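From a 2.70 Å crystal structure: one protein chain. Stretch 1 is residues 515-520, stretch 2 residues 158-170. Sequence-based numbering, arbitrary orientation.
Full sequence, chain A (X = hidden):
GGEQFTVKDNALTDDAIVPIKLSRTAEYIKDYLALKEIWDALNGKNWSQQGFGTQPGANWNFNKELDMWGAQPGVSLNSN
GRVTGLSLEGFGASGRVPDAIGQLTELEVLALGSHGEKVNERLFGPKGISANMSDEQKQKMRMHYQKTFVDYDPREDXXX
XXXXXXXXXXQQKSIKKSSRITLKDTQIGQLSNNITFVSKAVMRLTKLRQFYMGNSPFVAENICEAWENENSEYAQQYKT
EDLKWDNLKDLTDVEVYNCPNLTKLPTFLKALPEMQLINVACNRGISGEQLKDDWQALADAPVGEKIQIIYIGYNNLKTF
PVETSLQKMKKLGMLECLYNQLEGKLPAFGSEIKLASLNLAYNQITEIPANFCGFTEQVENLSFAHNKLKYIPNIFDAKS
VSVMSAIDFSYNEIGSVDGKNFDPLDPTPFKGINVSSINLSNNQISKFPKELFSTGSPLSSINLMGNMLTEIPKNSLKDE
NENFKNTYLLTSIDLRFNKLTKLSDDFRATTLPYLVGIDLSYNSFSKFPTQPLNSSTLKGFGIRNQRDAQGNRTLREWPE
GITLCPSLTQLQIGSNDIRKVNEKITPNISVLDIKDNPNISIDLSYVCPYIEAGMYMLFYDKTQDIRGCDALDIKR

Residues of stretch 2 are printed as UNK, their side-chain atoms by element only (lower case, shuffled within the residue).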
# COMPACT_ATOMS: atom_id res chain seq x y z
N LEU A 515 22.64 -17.74 -8.37
CA LEU A 515 22.39 -17.35 -6.98
C LEU A 515 23.29 -16.17 -6.56
O LEU A 515 24.48 -16.20 -6.84
CB LEU A 515 22.59 -18.55 -6.04
CG LEU A 515 22.23 -18.29 -4.56
CD1 LEU A 515 20.75 -18.00 -4.39
CD2 LEU A 515 22.68 -19.45 -3.68
N VAL A 516 22.71 -15.13 -5.92
CA VAL A 516 23.48 -13.95 -5.53
C VAL A 516 23.55 -13.87 -3.98
O VAL A 516 24.63 -13.64 -3.42
CB VAL A 516 22.89 -12.66 -6.17
CG1 VAL A 516 23.45 -11.39 -5.55
CG2 VAL A 516 23.14 -12.64 -7.67
N GLY A 517 22.41 -14.07 -3.33
CA GLY A 517 22.32 -14.00 -1.88
C GLY A 517 21.51 -15.09 -1.24
O GLY A 517 20.45 -15.48 -1.72
N ILE A 518 22.03 -15.60 -0.14
CA ILE A 518 21.36 -16.60 0.66
C ILE A 518 21.61 -16.27 2.15
O ILE A 518 22.75 -16.00 2.57
CB ILE A 518 21.76 -18.05 0.27
CG1 ILE A 518 20.90 -19.10 1.04
CG2 ILE A 518 23.26 -18.31 0.37
CD1 ILE A 518 20.78 -20.44 0.35
N ASP A 519 20.51 -16.24 2.94
CA ASP A 519 20.64 -15.99 4.36
C ASP A 519 20.04 -17.13 5.15
O ASP A 519 18.85 -17.35 5.13
CB ASP A 519 20.04 -14.66 4.77
CG ASP A 519 20.63 -14.10 6.06
OD1 ASP A 519 21.06 -14.90 6.92
OD2 ASP A 519 20.64 -12.85 6.22
N LEU A 520 20.90 -17.90 5.79
CA LEU A 520 20.54 -19.04 6.63
C LEU A 520 20.74 -18.71 8.12
O LEU A 520 20.82 -19.62 8.95
CB LEU A 520 21.41 -20.27 6.23
CG LEU A 520 21.40 -20.69 4.75
CD1 LEU A 520 22.53 -21.61 4.47
CD2 LEU A 520 20.07 -21.31 4.36
N UNK A 158 13.21 -8.74 3.37
CA UNK A 158 14.47 -9.42 3.17
C UNK A 158 15.49 -8.87 4.13
O UNK A 158 15.42 -7.69 4.48
c UNK A 158 13.29 -10.61 -1.38
c UNK A 158 13.76 -12.45 0.07
c UNK A 158 14.31 -11.57 1.00
c UNK A 158 14.31 -10.20 0.77
c UNK A 158 14.96 -9.27 1.74
c UNK A 158 13.24 -11.96 -1.11
c UNK A 158 13.83 -9.73 -0.44
N UNK A 159 16.45 -9.70 4.54
CA UNK A 159 17.50 -9.27 5.46
C UNK A 159 18.37 -8.20 4.82
O UNK A 159 18.44 -8.10 3.59
c UNK A 159 18.35 -10.47 5.88
o UNK A 159 19.12 -10.97 4.80
N UNK A 160 19.07 -7.44 5.66
CA UNK A 160 19.97 -6.41 5.18
C UNK A 160 20.97 -7.03 4.24
O UNK A 160 21.17 -6.46 3.16
o UNK A 160 19.80 -4.60 8.28
c UNK A 160 19.68 -4.76 7.05
o UNK A 160 18.77 -4.19 6.36
c UNK A 160 20.64 -5.70 6.35
N UNK A 161 21.48 -8.25 4.55
CA UNK A 161 22.44 -8.96 3.69
C UNK A 161 21.87 -9.14 2.27
O UNK A 161 22.48 -8.68 1.29
c UNK A 161 23.63 -11.30 3.46
c UNK A 161 22.82 -10.32 4.31
c UNK A 161 24.98 -10.77 3.14
c UNK A 161 23.86 -12.55 4.19
N UNK A 162 20.66 -9.72 2.19
CA UNK A 162 19.99 -10.00 0.92
C UNK A 162 19.64 -8.69 0.20
O UNK A 162 19.95 -8.58 -0.99
c UNK A 162 18.46 -13.28 1.79
c UNK A 162 17.84 -10.95 -0.07
c UNK A 162 19.34 -12.35 1.38
c UNK A 162 18.78 -10.94 1.14
N UNK A 163 19.10 -7.67 0.93
CA UNK A 163 18.77 -6.36 0.35
C UNK A 163 20.05 -5.68 -0.21
O UNK A 163 20.00 -5.20 -1.34
c UNK A 163 15.72 -4.92 2.41
c UNK A 163 16.14 -4.59 3.82
n UNK A 163 15.00 -4.12 4.64
c UNK A 163 18.03 -5.45 1.34
c UNK A 163 16.60 -5.94 1.68
N UNK A 164 21.20 -5.74 0.51
CA UNK A 164 22.45 -5.16 0.02
C UNK A 164 22.85 -5.79 -1.33
O UNK A 164 23.17 -5.04 -2.26
c UNK A 164 23.60 -5.32 1.03
o UNK A 164 24.18 -4.89 3.32
c UNK A 164 23.47 -4.53 2.34
o UNK A 164 22.62 -3.61 2.41
N UNK A 165 22.76 -7.14 -1.46
CA UNK A 165 23.11 -7.87 -2.69
C UNK A 165 22.17 -7.48 -3.84
O UNK A 165 22.65 -7.33 -4.98
c UNK A 165 23.10 -9.38 -2.47
s UNK A 165 24.36 -9.96 -1.31
N UNK A 166 20.86 -7.30 -3.56
CA UNK A 166 19.87 -6.87 -4.55
C UNK A 166 20.21 -5.43 -5.01
O UNK A 166 20.30 -5.18 -6.21
c UNK A 166 18.43 -6.98 -3.98
c UNK A 166 17.42 -6.17 -4.83
c UNK A 166 16.73 -8.76 -3.11
c UNK A 166 18.02 -8.48 -3.88
N UNK A 167 20.46 -4.52 -4.05
CA UNK A 167 20.78 -3.11 -4.33
C UNK A 167 22.08 -2.94 -5.13
O UNK A 167 22.16 -1.97 -5.88
n UNK A 167 19.65 -1.88 -1.02
c UNK A 167 19.57 -2.18 -2.30
o UNK A 167 18.47 -2.34 -2.86
c UNK A 167 20.87 -2.30 -3.05
N UNK A 168 23.05 -3.87 -4.99
CA UNK A 168 24.34 -3.88 -5.71
C UNK A 168 24.23 -4.48 -7.09
O UNK A 168 25.14 -4.29 -7.90
c UNK A 168 25.39 -4.69 -4.94
o UNK A 168 25.65 -4.14 -3.66
N UNK A 169 23.18 -5.27 -7.34
CA UNK A 169 22.97 -5.97 -8.61
C UNK A 169 22.33 -5.02 -9.61
O UNK A 169 21.19 -4.60 -9.40
c UNK A 169 22.00 -8.18 -9.62
c UNK A 169 22.12 -7.25 -8.42
o UNK A 169 22.34 -7.75 -10.75
o UNK A 169 21.52 -9.32 -9.45
N UNK A 170 23.06 -4.67 -10.70
CA UNK A 170 22.49 -3.76 -11.72
C UNK A 170 21.31 -4.37 -12.46
O UNK A 170 20.48 -3.64 -12.98
c UNK A 170 24.42 -5.12 -11.09
c UNK A 170 23.67 -3.52 -12.68
c UNK A 170 24.87 -4.06 -12.01

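Position 158 carries one carbon leading to a closed ring of six carbons with no heteroatom, the signature of Phe158. Its ring does not reach stretch 1 and takes no part in the contact. At position 159 the side chain is one carbon and one oxygen. The oxygen lies 2.8 Å from Asp519 OD2, and a two-atom side chain ending in oxygen is serine. Ser159 OG donates to Asp519 OD2 and also accepts from the backbone N of position 162 at 3.3 Å, so a single hydroxyl caps the helix and ties it to the strand.

Position 160 has two carbons, the second bearing two oxygens: a short carboxylate, Asp160. Its CA-to-CB bond points away from stretch 1, and the residue is exposed. Position 161 shows four carbons, and one terminal carbon lies 4.0 Å from Ile518 O and 3.8 Å from Asp519 OD2, laying a methyl group beside the strand; the fork at the second carbon makes this Leu161. Position 162 also has four carbons, but the fork is at the first and one arm is two carbons long. Although the CA-to-CB bond points sideways, the extended arm returns toward the strand, bringing its terminal carbon to 3.6 Å from Asp519 CB; the branching is that of Ile162.

Four carbons in a row ending in nitrogen make position 163 Lys163, which is out of reach of stretch 1. Position 164 repeats the short carboxylate pattern, two carbons with two oxygens on the second; Asp164 is exposed and likewise distant. At position 165 the side chain is a single carbon and a sulfur; the CA-to-CB bond points toward stretch 1, and CB packs 3.7 Å from Val516 CG1. Such a side chain can only be that of Cys165.

At position 166, four carbons forked at the first, with one longer arm, again give isoleucine; the CA-to-CB bond of Ile166 points sideways, and the residue makes no contact with stretch 1. Position 167 has two carbons, the second carrying one oxygen and one nitrogen, the amide of Asn167, whose OD1 is hydrogen-bonded elsewhere in the structure. One carbon and one oxygen define position 168 as Ser168, where OG donates to Asp164 O at 3.0 Å. Position 169 has two carbons and two terminal oxygens, one of them 4.1 Å from Val516 CG2: Asp169. Three carbons closing a ring onto the backbone nitrogen make position 170 Pro170, exposed and free of the contact.

The helix and strand run nearly antiparallel, at 175°, with their axes 7.8 Å apart at closest approach. Gly517 makes the closest backbone register, its CA 5.4 Å from Ile162 CA; it has no side chain, though a CB there would have room. The CA-to-CB bonds of Val516 and Asp519 point toward the helix, while that of Ile518 between them points away. Apolar packing of Val516 on Cys165 and the contact of Ile162 with the CB of Asp519 accompany the Ser159–Asp519 hydrogen bond near the start of the helix. Together the two stretches bury 345 Å², a small contact joining segments far apart in sequence.

Stretch 2 (158-170) FSDLIKDCINSDP
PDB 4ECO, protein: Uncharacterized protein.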